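Local coordinates for protein beta-lactamase (Nostoc sp., PDB 6NHS) that probably hydrolyses the beta-lactam ring of penicillin-type antibiotics, as a serine beta-lactamase of class D, at residues A[31-36]-A[242-247]; A[190-195]-A[248-253]. All blocks are in the same frame, centred on the assembly; numbering follows the deposited sequence.

Both interactions use helix 239-255, one after the other along its length, and their centres lie about 14 Å apart. Interaction 1 packs the first half of the helix on the loop that leads into strand 35-41. Interaction 2 ties the following turn to edge strand 191-194 of the same antiparallel sheet. They touch directly. Val248 CG1 lies 3.5 Å from Ile33 CD1 and 3.5 Å from Leu31 CD1, and Ile246 CD1 packs 3.3 Å from Tyr192 OH. The Tyr192 side chain approaches Ser63, Lys66 and Lys203 but makes no contact with them. These three fit the SxxK and KTG motifs of serine beta-lactamases and so probably mark the active site.

Interaction 1 (A[31-36]-A[242-247]); sequences LGIKGS and AAARIE. With EDO (1,2-ethanediol), chain E.
Ile33 and Leu31 meet one flank of helix 239-255, where the methyl of Ala244 is the central point of contact. Ile33 sends two branches to it. Ile33 CD1 comes to 3.6 Å from Ala244 CB, and CG2 of Ile33 comes to 3.9 Å from the same methyl. CG1 of Ile33 sits between the backbone N and the carbonyl carbon (chi1 80°), which leaves CG2 beside the N and lets both branches face the helix. Leu31 reaches further along it. Leu31 CD1 lies 3.9 Å from Glu247 CG, and the two side chains cross at about a right angle. Only the aliphatic part of Glu247 is used here; its carboxylate forms a salt bridge with Arg251. The contact joins early and late parts of the chain in the penicillin-binding-protein/beta-lactamase fold: a helix late in the chain lies on the sheet, beside the turn between helix 25-30 and strand 35-41. Gly32, with positive phi, closes helix 25-30 in a Schellman motif and turns the chain toward the strand. Arg245 points away from this turn. Its chain bends at chi3 (-63°), bringing Arg245 NE back to Ala242 O at 2.9 Å. That oxygen also accepts from Arg245 N, from the opposite face of its plane. The guanidinium lies by strand 198-207, where Arg245 NH2 makes a hydrogen bond to Gly205 O. Arg245 NH1 donates to O2 of a 1,2-ethanediol at 3.1 Å, probably left from crystallisation.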
# COMPACT_ATOMS: atom_id res chain seq x y z
N LEU A 31 7.65 20.39 6.56
CA LEU A 31 7.29 20.27 5.15
C LEU A 31 5.96 20.93 4.82
O LEU A 31 5.55 20.92 3.65
CB LEU A 31 7.25 18.79 4.76
CG LEU A 31 8.58 18.08 4.99
CD1 LEU A 31 8.46 16.60 4.76
CD2 LEU A 31 9.67 18.67 4.09
N GLY A 32 5.27 21.50 5.81
CA GLY A 32 4.03 22.21 5.55
C GLY A 32 2.90 21.34 5.05
O GLY A 32 2.08 21.80 4.26
N ILE A 33 2.82 20.10 5.51
CA ILE A 33 1.77 19.19 5.08
C ILE A 33 0.93 18.77 6.28
O ILE A 33 1.42 18.69 7.41
CB ILE A 33 2.32 17.95 4.34
CG1 ILE A 33 2.82 16.91 5.34
CG2 ILE A 33 3.45 18.34 3.39
CD1 ILE A 33 3.35 15.67 4.69
N LYS A 34 -0.35 18.52 6.03
CA LYS A 34 -1.27 17.99 7.02
C LYS A 34 -1.40 16.49 6.82
O LYS A 34 -1.55 16.03 5.68
CB LYS A 34 -2.63 18.67 6.92
CG LYS A 34 -2.60 20.17 7.11
CD LYS A 34 -4.00 20.75 7.15
CE LYS A 34 -3.97 22.26 7.39
NZ LYS A 34 -5.35 22.82 7.45
N GLY A 35 -1.33 15.74 7.91
CA GLY A 35 -1.49 14.30 7.79
C GLY A 35 -1.19 13.58 9.08
O GLY A 35 -1.26 14.16 10.17
N SER A 36 -0.84 12.30 8.95
CA SER A 36 -0.64 11.44 10.10
C SER A 36 0.37 10.36 9.76
O SER A 36 0.67 10.11 8.59
CB SER A 36 -1.96 10.78 10.54
OG SER A 36 -2.49 9.99 9.49
N ALA A 242 3.27 15.56 -2.94
CA ALA A 242 3.35 14.12 -3.18
C ALA A 242 4.69 13.55 -2.71
O ALA A 242 4.74 12.44 -2.16
CB ALA A 242 3.14 13.82 -4.66
N ALA A 243 5.78 14.28 -2.93
CA ALA A 243 7.09 13.81 -2.48
C ALA A 243 7.16 13.69 -0.96
O ALA A 243 8.00 12.93 -0.45
CB ALA A 243 8.19 14.75 -2.98
N ALA A 244 6.30 14.40 -0.23
CA ALA A 244 6.34 14.33 1.22
C ALA A 244 5.85 13.00 1.76
O ALA A 244 6.11 12.68 2.92
CB ALA A 244 5.52 15.47 1.82
N ARG A 245 5.14 12.21 0.94
CA ARG A 245 4.65 10.90 1.38
C ARG A 245 5.79 10.04 1.93
O ARG A 245 5.71 9.51 3.04
CB ARG A 245 3.97 10.17 0.22
CG ARG A 245 2.62 10.74 -0.19
CD ARG A 245 2.12 10.02 -1.42
NE ARG A 245 3.00 10.22 -2.57
CZ ARG A 245 2.82 9.66 -3.75
NH1 ARG A 245 3.67 9.89 -4.75
NH2 ARG A 245 1.78 8.86 -3.94
N ILE A 246 6.86 9.90 1.14
CA ILE A 246 7.99 9.08 1.57
C ILE A 246 8.89 9.86 2.52
O ILE A 246 9.42 9.30 3.49
CB ILE A 246 8.74 8.57 0.33
CG1 ILE A 246 7.89 7.52 -0.39
CG2 ILE A 246 10.11 8.01 0.70
CD1 ILE A 246 8.45 7.03 -1.68
N GLU A 247 9.06 11.17 2.28
CA GLU A 247 9.99 11.95 3.09
C GLU A 247 9.56 12.03 4.55
O GLU A 247 10.40 11.93 5.45
CB GLU A 247 10.14 13.35 2.49
CG GLU A 247 11.17 14.24 3.18
CD GLU A 247 12.58 13.66 3.14
OE1 GLU A 247 12.87 12.83 2.27
OE2 GLU A 247 13.39 14.05 4.01
C1 EDO E . 0.84 6.73 -6.78
O1 EDO E . 1.66 5.98 -5.89
C2 EDO E . 1.51 8.07 -7.06
O2 EDO E . 2.93 7.89 -7.04

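Interaction 2 (A[190-195]-A[248-253])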
# COMPACT_ATOMS: atom_id res chain seq x y z
N MSE A 190 7.61 -5.88 -3.01
CA MSE A 190 7.42 -4.71 -2.15
C MSE A 190 8.74 -4.02 -1.77
O MSE A 190 8.71 -2.93 -1.22
CB MSE A 190 6.70 -5.10 -0.85
CG MSE A 190 5.22 -5.43 -1.01
SE MSE A 190 4.46 -6.04 0.67
CE MSE A 190 4.64 -4.38 1.68
N ILE A 191 9.88 -4.65 -2.05
CA ILE A 191 11.15 -4.07 -1.64
C ILE A 191 11.32 -2.72 -2.32
O ILE A 191 11.34 -2.63 -3.55
CB ILE A 191 12.32 -5.01 -1.95
CG1 ILE A 191 12.26 -6.28 -1.10
CG2 ILE A 191 13.67 -4.27 -1.75
CD1 ILE A 191 13.34 -7.31 -1.48
N TYR A 192 11.44 -1.66 -1.52
CA TYR A 192 11.61 -0.30 -2.00
C TYR A 192 13.05 0.19 -1.87
O TYR A 192 13.57 0.84 -2.79
CB TYR A 192 10.67 0.66 -1.25
CG TYR A 192 10.87 2.10 -1.62
CD1 TYR A 192 10.41 2.60 -2.83
CD2 TYR A 192 11.54 2.98 -0.78
CE1 TYR A 192 10.60 3.92 -3.19
CE2 TYR A 192 11.73 4.30 -1.12
CZ TYR A 192 11.26 4.77 -2.33
OH TYR A 192 11.45 6.08 -2.68
N GLU A 193 13.70 -0.11 -0.75
CA GLU A 193 15.05 0.37 -0.50
C GLU A 193 15.73 -0.62 0.43
O GLU A 193 15.11 -1.13 1.36
CB GLU A 193 15.01 1.77 0.12
CG GLU A 193 16.35 2.38 0.42
CD GLU A 193 16.20 3.83 0.81
OE1 GLU A 193 15.84 4.64 -0.06
OE2 GLU A 193 16.41 4.14 2.00
N ARG A 194 17.01 -0.87 0.18
CA ARG A 194 17.71 -1.91 0.92
C ARG A 194 19.19 -1.58 1.02
O ARG A 194 19.83 -1.25 0.01
CB ARG A 194 17.51 -3.27 0.24
CG ARG A 194 18.33 -4.39 0.85
CD ARG A 194 17.84 -5.73 0.35
NE ARG A 194 18.57 -6.83 0.95
CZ ARG A 194 18.10 -8.07 1.07
NH1 ARG A 194 18.84 -9.01 1.63
NH2 ARG A 194 16.88 -8.37 0.63
N THR A 195 19.73 -1.67 2.23
CA THR A 195 21.16 -1.52 2.51
C THR A 195 21.59 -2.73 3.35
O THR A 195 20.73 -3.55 3.70
CB THR A 195 21.46 -0.21 3.25
OG1 THR A 195 21.03 -0.31 4.61
CG2 THR A 195 20.75 0.97 2.58
N VAL A 248 8.26 12.19 4.82
CA VAL A 248 7.86 12.24 6.23
C VAL A 248 8.02 10.87 6.87
O VAL A 248 8.34 10.77 8.06
CB VAL A 248 6.43 12.77 6.43
CG1 VAL A 248 6.28 14.15 5.87
CG2 VAL A 248 5.40 11.83 5.83
N THR A 249 7.80 9.80 6.09
CA THR A 249 8.07 8.46 6.60
C THR A 249 9.54 8.30 6.95
O THR A 249 9.89 7.82 8.03
CB THR A 249 7.63 7.41 5.58
OG1 THR A 249 6.27 7.66 5.19
CG2 THR A 249 7.71 6.02 6.17
N ARG A 250 10.43 8.73 6.04
CA ARG A 250 11.87 8.68 6.28
C ARG A 250 12.24 9.44 7.55
O ARG A 250 12.95 8.92 8.42
CB ARG A 250 12.64 9.28 5.10
CG ARG A 250 12.60 8.50 3.83
CD ARG A 250 13.64 9.05 2.86
NE ARG A 250 13.70 8.21 1.68
CZ ARG A 250 14.42 7.10 1.61
NH1 ARG A 250 14.40 6.38 0.50
NH2 ARG A 250 15.17 6.73 2.64
N ARG A 251 11.79 10.69 7.65
CA ARG A 251 12.16 11.51 8.80
C ARG A 251 11.60 10.93 10.09
O ARG A 251 12.23 11.03 11.15
CB ARG A 251 11.68 12.95 8.59
CG ARG A 251 12.28 13.59 7.35
CD ARG A 251 11.98 15.08 7.30
NE ARG A 251 12.51 15.69 6.08
CZ ARG A 251 12.63 17.00 5.90
NH1 ARG A 251 12.27 17.84 6.87
NH2 ARG A 251 13.12 17.47 4.76
N SER A 252 10.41 10.32 10.03
CA SER A 252 9.83 9.72 11.22
C SER A 252 10.66 8.53 11.70
O SER A 252 11.00 8.43 12.89
CB SER A 252 8.39 9.28 10.95
OG SER A 252 7.60 10.38 10.51
N LEU A 253 11.02 7.63 10.78
CA LEU A 253 11.83 6.47 11.14
C LEU A 253 13.19 6.88 11.68
O LEU A 253 13.68 6.29 12.65
CB LEU A 253 11.98 5.55 9.92
CG LEU A 253 10.70 4.89 9.43
CD1 LEU A 253 10.93 4.17 8.11
CD2 LEU A 253 10.14 3.94 10.47
O HOH W 1 12.97 7.86 -1.43
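Glu193 and Arg250 are the nearest backbone positions of 190-195 and 248-253, yet their CA atoms are 11.2 Å apart. Strand and helix therefore meet through long side chains. A classic beta bulge sets Tyr192 and Glu193 together opposite Leu200 of the neighbouring strand, and the CB of each points toward the helix. Glu193 starts with CG anti to its N and runs out extended. Arg250 is extended from CG to NE and comes from the opposite direction. The two form a two-pronged salt bridge. Arg250 NH2 donates to Glu193 OE2 at 2.9 Å, with an N-H...O angle of 162°, on the syn side of the carboxylate. The second prong, from Arg250 NH1 to Glu193 OE1, is modelled at 2.3 Å, too short to be taken literally. The carboxylate sits at the edge of the guanidinium, near its plane, with the two planes tilted 25° to each other. Glu193 OE2 is also hydrogen-bonded to Tyr198 OH. Tyr192 crosses the arginine at about a right angle. Arg250 NH1 lies at the ring edge, near its plane, 3.8 Å from Tyr192 CE2. One water joins the pair, 2.7 Å from Tyr192 OH and accepting from Arg250 NH1 at 2.8 Å. The arrangement is a surface salt bridge between the edge strand and the C-terminal helix packed on the antiparallel sheet of the serine beta-lactamase and penicillin-binding protein fold.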